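Local coordinates for protein UDP-glucose 6-dehydrogenase (Pyrobaculum islandicum, PDB 3VTF) that binds UDP-glucose and probably oxidises it to UDP-glucuronate, reducing two molecules of NAD(+) in the process, at residues T101-G106 with R125-G130; A115-V120 with P148-G153. All blocks are in the same frame, centred on the assembly; numbering follows the deposited sequence.

Contact 1. Residues T101-G106 with R125-G130; sequences TFIAVG and RAVGRG
The backbones of Thr101, on an extended strand, and Val127, on a helix, come closest at their CA atoms, 7.4 Å apart, a spacing bridged by side chains with no hydrogen bond from one segment to the other. Thr101 and Ile103 direct their CB atoms at the helix while Phe102 between them points the other way, the alternation expected of a strand. The closest approach is methyl to methyl, tip to tip: Thr101 CG2 lies 3.6 Å from Val127 CG2, and that valine methyl is 4.0 Å from Thr101 CB. The threonine torsion explains the pairing: chi1 of -66° sets OG1 beside the backbone N and leaves CG2 anti to it, so the methyl faces the helix, while OG1 hydrogen-bonds with Ser25 OG on the adjacent strand. This is the first half of a beta-alpha-beta crossover in the Rossmann-type NAD-binding domain, in which strand 100-103 leads through helix 118-134 to the parallel neighbouring strand 139-142. Ile103 makes a looser apolar contact two residues further along the strand, its CG1 4.4 Å from the same Val127 CG2. In Val127, CG1 is anti to the backbone N (chi1 172°); CG2 falls beside the N, anti to the carbonyl carbon, and is the branch that meets both strand residues. The buried surface is small, 105 Å² summed over both sides, but all three touching residues are buried, and Val95 of helix 91-96 packs against both Thr101 and Val127. Elsewhere on the helix, salt bridges tie Arg125 to Glu161 and Arg129 to Glu92.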
loop_
_atom_site.group_PDB
_atom_site.type_symbol
_atom_site.label_atom_id
_atom_site.label_comp_id
_atom_site.label_asym_id
_atom_site.label_seq_id
_atom_site.Cartn_x
_atom_site.Cartn_y
_atom_site.Cartn_z
ATOM N N THR A 101 -25.235 -18.971 -13.998
ATOM C CA THR A 101 -24.135 -19.945 -13.792
ATOM C C THR A 101 -22.896 -19.120 -13.377
ATOM O O THR A 101 -22.523 -18.157 -14.084
ATOM C CB THR A 101 -23.787 -20.668 -15.101
ATOM O OG1 THR A 101 -24.925 -21.466 -15.456
ATOM C CG2 THR A 101 -22.502 -21.622 -14.955
ATOM N N PHE A 102 -22.337 -19.441 -12.199
ATOM C CA PHE A 102 -21.042 -18.865 -11.799
ATOM C C PHE A 102 -19.889 -19.671 -12.377
ATOM O O PHE A 102 -19.697 -20.860 -12.055
ATOM C CB PHE A 102 -20.966 -18.861 -10.255
ATOM C CG PHE A 102 -21.958 -17.860 -9.673
ATOM C CD1 PHE A 102 -21.514 -16.606 -9.264
ATOM C CD2 PHE A 102 -23.316 -18.166 -9.553
ATOM C CE1 PHE A 102 -22.400 -15.670 -8.799
ATOM C CE2 PHE A 102 -24.215 -17.214 -9.078
ATOM C CZ PHE A 102 -23.766 -15.977 -8.698
ATOM N N ILE A 103 -19.065 -19.041 -13.208
ATOM C CA ILE A 103 -17.917 -19.776 -13.714
ATOM C C ILE A 103 -16.806 -19.528 -12.728
ATOM O O ILE A 103 -16.367 -18.351 -12.521
ATOM C CB ILE A 103 -17.521 -19.267 -15.121
ATOM C CG1 ILE A 103 -18.673 -19.584 -16.113
ATOM C CG2 ILE A 103 -16.132 -19.803 -15.569
ATOM C CD1 ILE A 103 -18.415 -18.911 -17.483
ATOM N N ALA A 104 -16.274 -20.631 -12.182
ATOM C CA ALA A 104 -15.241 -20.521 -11.140
ATOM C C ALA A 104 -14.084 -21.432 -11.434
ATOM O O ALA A 104 -13.410 -21.871 -10.513
ATOM C CB ALA A 104 -15.821 -20.841 -9.727
ATOM N N VAL A 105 -13.813 -21.737 -12.720
ATOM C CA VAL A 105 -12.688 -22.636 -13.056
ATOM C C VAL A 105 -11.362 -21.876 -12.961
ATOM O O VAL A 105 -11.310 -20.612 -12.840
ATOM C CB VAL A 105 -12.879 -23.176 -14.484
ATOM C CG1 VAL A 105 -14.181 -23.954 -14.472
ATOM C CG2 VAL A 105 -13.061 -22.001 -15.493
ATOM N N GLY A 106 -10.262 -22.623 -12.980
ATOM C CA GLY A 106 -8.957 -21.939 -12.773
ATOM C C GLY A 106 -8.489 -21.042 -13.932
ATOM O O GLY A 106 -8.991 -21.110 -15.104
ATOM N N ARG A 125 -18.480 -22.102 -23.149
ATOM C CA ARG A 125 -19.136 -22.843 -24.290
ATOM C C ARG A 125 -20.150 -23.796 -23.694
ATOM O O ARG A 125 -21.253 -24.001 -24.244
ATOM C CB ARG A 125 -18.078 -23.599 -25.118
ATOM C CG ARG A 125 -17.254 -22.619 -25.955
ATOM C CD ARG A 125 -16.442 -23.263 -27.117
ATOM N NE ARG A 125 -15.620 -22.206 -27.759
ATOM C CZ ARG A 125 -16.110 -21.316 -28.629
ATOM N NH1 ARG A 125 -17.366 -21.416 -29.008
ATOM N NH2 ARG A 125 -15.385 -20.320 -29.130
ATOM N N ALA A 126 -19.797 -24.422 -22.549
ATOM C CA ALA A 126 -20.789 -25.289 -21.901
ATOM C C ALA A 126 -22.015 -24.552 -21.461
ATOM O O ALA A 126 -23.147 -25.067 -21.563
ATOM C CB ALA A 126 -20.189 -26.094 -20.735
ATOM N N VAL A 127 -21.809 -23.341 -20.945
ATOM C CA VAL A 127 -22.879 -22.503 -20.568
ATOM C C VAL A 127 -23.740 -22.214 -21.791
ATOM O O VAL A 127 -24.980 -22.327 -21.683
ATOM C CB VAL A 127 -22.397 -21.202 -19.885
ATOM C CG1 VAL A 127 -23.577 -20.276 -19.695
ATOM C CG2 VAL A 127 -21.782 -21.535 -18.451
ATOM N N GLY A 128 -23.089 -21.851 -22.909
ATOM C CA GLY A 128 -23.857 -21.564 -24.162
ATOM C C GLY A 128 -24.721 -22.804 -24.583
ATOM O O GLY A 128 -25.869 -22.696 -24.890
ATOM N N ARG A 129 -24.160 -23.982 -24.487
ATOM C CA ARG A 129 -24.965 -25.234 -24.818
ATOM C C ARG A 129 -26.127 -25.434 -23.848
ATOM O O ARG A 129 -27.245 -25.776 -24.216
ATOM C CB ARG A 129 -23.981 -26.379 -24.793
ATOM C CG ARG A 129 -23.091 -26.362 -26.035
ATOM C CD ARG A 129 -22.389 -27.695 -26.254
ATOM N NE ARG A 129 -21.442 -27.922 -25.186
ATOM C CZ ARG A 129 -20.149 -27.558 -25.199
ATOM N NH1 ARG A 129 -19.600 -27.009 -26.249
ATOM N NH2 ARG A 129 -19.387 -27.803 -24.148
ATOM N N GLY A 130 -25.920 -25.118 -22.567
ATOM C CA GLY A 130 -27.020 -25.320 -21.609
ATOM C C GLY A 130 -28.111 -24.311 -21.872
ATOM O O GLY A 130 -29.310 -24.618 -21.752
#

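Contact 2. Residues A115-V120 with P148-G153; sequences ADLRYV and PGTTEG
Leu117 and Val120 meet Thr150 where two successive helices of the Rossmann-type NAD-binding domain begin, beside Thr107, a residue predicted to bind NAD(+). Leu117 holds the N-cap position of helix 118-134, and Thr150 lies in the segment leading into helix 151-160. Their CA atoms are 8.7 Å apart, so the contact is made by the ends of the side chains, which reach toward each other tip to tip. Leu117 CD1 is 3.8 Å from Thr150 OG1 and 4.2 Å from Thr150 CG2; one leucine methyl therefore spans both branches of the threonine. The approach to OG1 is van der Waals packing, as CD1 is a methyl; the hydroxyl's polar partner is Pro147 O. Chi1 of -62° puts Thr150 OG1 beside the backbone N and CG2 anti to it, so the methyl is presented to the first turn of helix 118-134, where Val120 CG1 stands 4.5 Å from Thr150 CG2. Only 98 Å² is buried in total, but Leu154 and Val155 of helix 151-160 continue the apolar surface, the former against Leu117 and the latter against Val120 and Thr150. Glu225 of helix 221-251, which the Thr150 side chain also touches, accepts hydrogen bonds from Gly149 N and Thr151 OG1.

The start of helix 118-134 is also fixed locally by an Asx turn, in which Arg118 N donates to Asp116 OD1 nearly along the C-O axis. Arg118 NE also donates to Asp116 OD1 and Arg118 NH2 to OD2, so the guanidinium grips the carboxylate side-on, one nitrogen to each oxygen. The shorter arm is the salt bridge from Arg118 NH2 to the syn lone pair of Asp116 OD2, at 2.6 Å and 167°, with the oxygen only 5° out of the guanidinium plane.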
loop_
_atom_site.group_PDB
_atom_site.type_symbol
_atom_site.label_atom_id
_atom_site.label_comp_id
_atom_site.label_asym_id
_atom_site.label_seq_id
_atom_site.Cartn_x
_atom_site.Cartn_y
_atom_site.Cartn_z
ATOM N N ALA A 115 -2.466 -14.829 -18.452
ATOM C CA ALA A 115 -3.514 -15.711 -17.964
ATOM C C ALA A 115 -3.872 -16.774 -19.053
ATOM O O ALA A 115 -4.177 -16.412 -20.181
ATOM C CB ALA A 115 -4.806 -14.922 -17.621
ATOM N N ASP A 116 -3.951 -18.028 -18.651
ATOM C CA ASP A 116 -4.427 -19.140 -19.512
ATOM C C ASP A 116 -5.955 -19.071 -19.380
ATOM O O ASP A 116 -6.502 -19.492 -18.377
ATOM C CB ASP A 116 -3.976 -20.488 -18.919
ATOM C CG ASP A 116 -4.449 -21.710 -19.769
ATOM O OD1 ASP A 116 -5.324 -21.585 -20.614
ATOM O OD2 ASP A 116 -3.921 -22.777 -19.591
ATOM N N LEU A 117 -6.631 -18.721 -20.453
ATOM C CA LEU A 117 -8.112 -18.630 -20.453
ATOM C C LEU A 117 -8.876 -19.819 -21.092
ATOM O O LEU A 117 -10.133 -19.785 -21.292
ATOM C CB LEU A 117 -8.571 -17.300 -21.113
ATOM C CG LEU A 117 -8.066 -16.060 -20.297
ATOM C CD1 LEU A 117 -8.425 -14.806 -21.105
ATOM C CD2 LEU A 117 -8.656 -16.024 -18.862
ATOM N N ARG A 118 -8.159 -20.890 -21.349
ATOM C CA ARG A 118 -8.831 -22.078 -21.953
ATOM C C ARG A 118 -9.868 -22.716 -21.072
ATOM O O ARG A 118 -10.894 -23.157 -21.576
ATOM C CB ARG A 118 -7.778 -23.155 -22.312
ATOM C CG ARG A 118 -6.843 -22.795 -23.491
ATOM C CD ARG A 118 -5.819 -23.960 -23.622
ATOM N NE ARG A 118 -5.048 -24.072 -22.352
ATOM C CZ ARG A 118 -4.697 -25.205 -21.809
ATOM N NH1 ARG A 118 -5.001 -26.369 -22.429
ATOM N NH2 ARG A 118 -4.095 -25.191 -20.621
ATOM N N TYR A 119 -9.652 -22.783 -19.739
ATOM C CA TYR A 119 -10.659 -23.376 -18.838
ATOM C C TYR A 119 -11.937 -22.541 -18.806
ATOM O O TYR A 119 -13.066 -23.096 -18.815
ATOM C CB TYR A 119 -10.093 -23.502 -17.371
ATOM C CG TYR A 119 -8.764 -24.292 -17.314
ATOM C CD1 TYR A 119 -8.794 -25.653 -17.055
ATOM C CD2 TYR A 119 -7.536 -23.693 -17.588
ATOM C CE1 TYR A 119 -7.627 -26.421 -17.031
ATOM C CE2 TYR A 119 -6.387 -24.454 -17.587
ATOM C CZ TYR A 119 -6.436 -25.823 -17.328
ATOM O OH TYR A 119 -5.255 -26.583 -17.292
ATOM N N VAL A 120 -11.766 -21.199 -18.709
ATOM C CA VAL A 120 -12.926 -20.284 -18.750
ATOM C C VAL A 120 -13.658 -20.394 -20.137
ATOM O O VAL A 120 -14.890 -20.416 -20.181
ATOM C CB VAL A 120 -12.413 -18.827 -18.550
ATOM C CG1 VAL A 120 -13.502 -17.740 -18.860
ATOM C CG2 VAL A 120 -11.867 -18.660 -17.080
ATOM N N PRO A 148 -9.208 -7.884 -17.679
ATOM C CA PRO A 148 -10.324 -7.014 -18.021
ATOM C C PRO A 148 -10.663 -7.126 -19.469
ATOM O O PRO A 148 -9.747 -7.083 -20.295
ATOM C CB PRO A 148 -9.763 -5.595 -17.720
ATOM C CG PRO A 148 -8.777 -5.857 -16.517
ATOM C CD PRO A 148 -8.147 -7.195 -16.877
ATOM N N GLY A 149 -11.949 -7.238 -19.798
ATOM C CA GLY A 149 -12.352 -7.406 -21.194
ATOM C C GLY A 149 -12.770 -8.819 -21.414
ATOM O O GLY A 149 -13.480 -9.071 -22.404
ATOM N N THR A 150 -12.403 -9.768 -20.520
ATOM C CA THR A 150 -12.704 -11.194 -20.823
ATOM C C THR A 150 -14.213 -11.491 -20.773
ATOM O O THR A 150 -14.733 -12.321 -21.563
ATOM C CB THR A 150 -12.001 -12.122 -19.772
ATOM O OG1 THR A 150 -10.598 -11.921 -19.897
ATOM C CG2 THR A 150 -12.275 -13.604 -19.960
ATOM N N THR A 151 -14.926 -10.864 -19.840
ATOM C CA THR A 151 -16.366 -11.165 -19.608
ATOM C C THR A 151 -17.223 -10.779 -20.840
ATOM O O THR A 151 -17.984 -11.628 -21.357
ATOM C CB THR A 151 -16.919 -10.491 -18.336
ATOM O OG1 THR A 151 -16.197 -11.025 -17.185
ATOM C CG2 THR A 151 -18.438 -10.804 -18.136
ATOM N N GLU A 152 -17.051 -9.564 -21.336
ATOM C CA GLU A 152 -17.884 -9.105 -22.445
ATOM C C GLU A 152 -17.244 -9.510 -23.746
ATOM O O GLU A 152 -17.878 -9.385 -24.788
ATOM C CB GLU A 152 -17.974 -7.569 -22.416
ATOM C CG GLU A 152 -18.896 -7.193 -21.267
ATOM C CD GLU A 152 -18.959 -5.704 -21.155
ATOM O OE1 GLU A 152 -17.859 -5.135 -20.996
ATOM O OE2 GLU A 152 -20.076 -5.166 -21.225
ATOM N N GLY A 153 -15.962 -9.917 -23.705
ATOM C CA GLY A 153 -15.290 -10.375 -24.945
ATOM C C GLY A 153 -15.347 -11.870 -25.115
ATOM O O GLY A 153 -16.395 -12.406 -25.475
#

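Overall arrangement
Contacts 1 and 2 share helix 118-134: contact 1 packs its middle against the sheet, and contact 2 sets its N-terminal end against the lead-in to helix 151-160. Their centres are 12 Å apart, and they touch directly where the chain leaves strand 100-103: Val105 CG2 lies 3.6 Å from Val120 N, and Gly106 O lies 3.5 Å from Tyr119 CB. Both are near the predicted NAD(+) site, contact 2 more closely. The side chain of Thr107 is about 4 Å from that of Val120 but about 8 Å from that of Ile103. Bound UDP-glucose is about 13 Å from the Val120 side chain, so Val120 does not touch it.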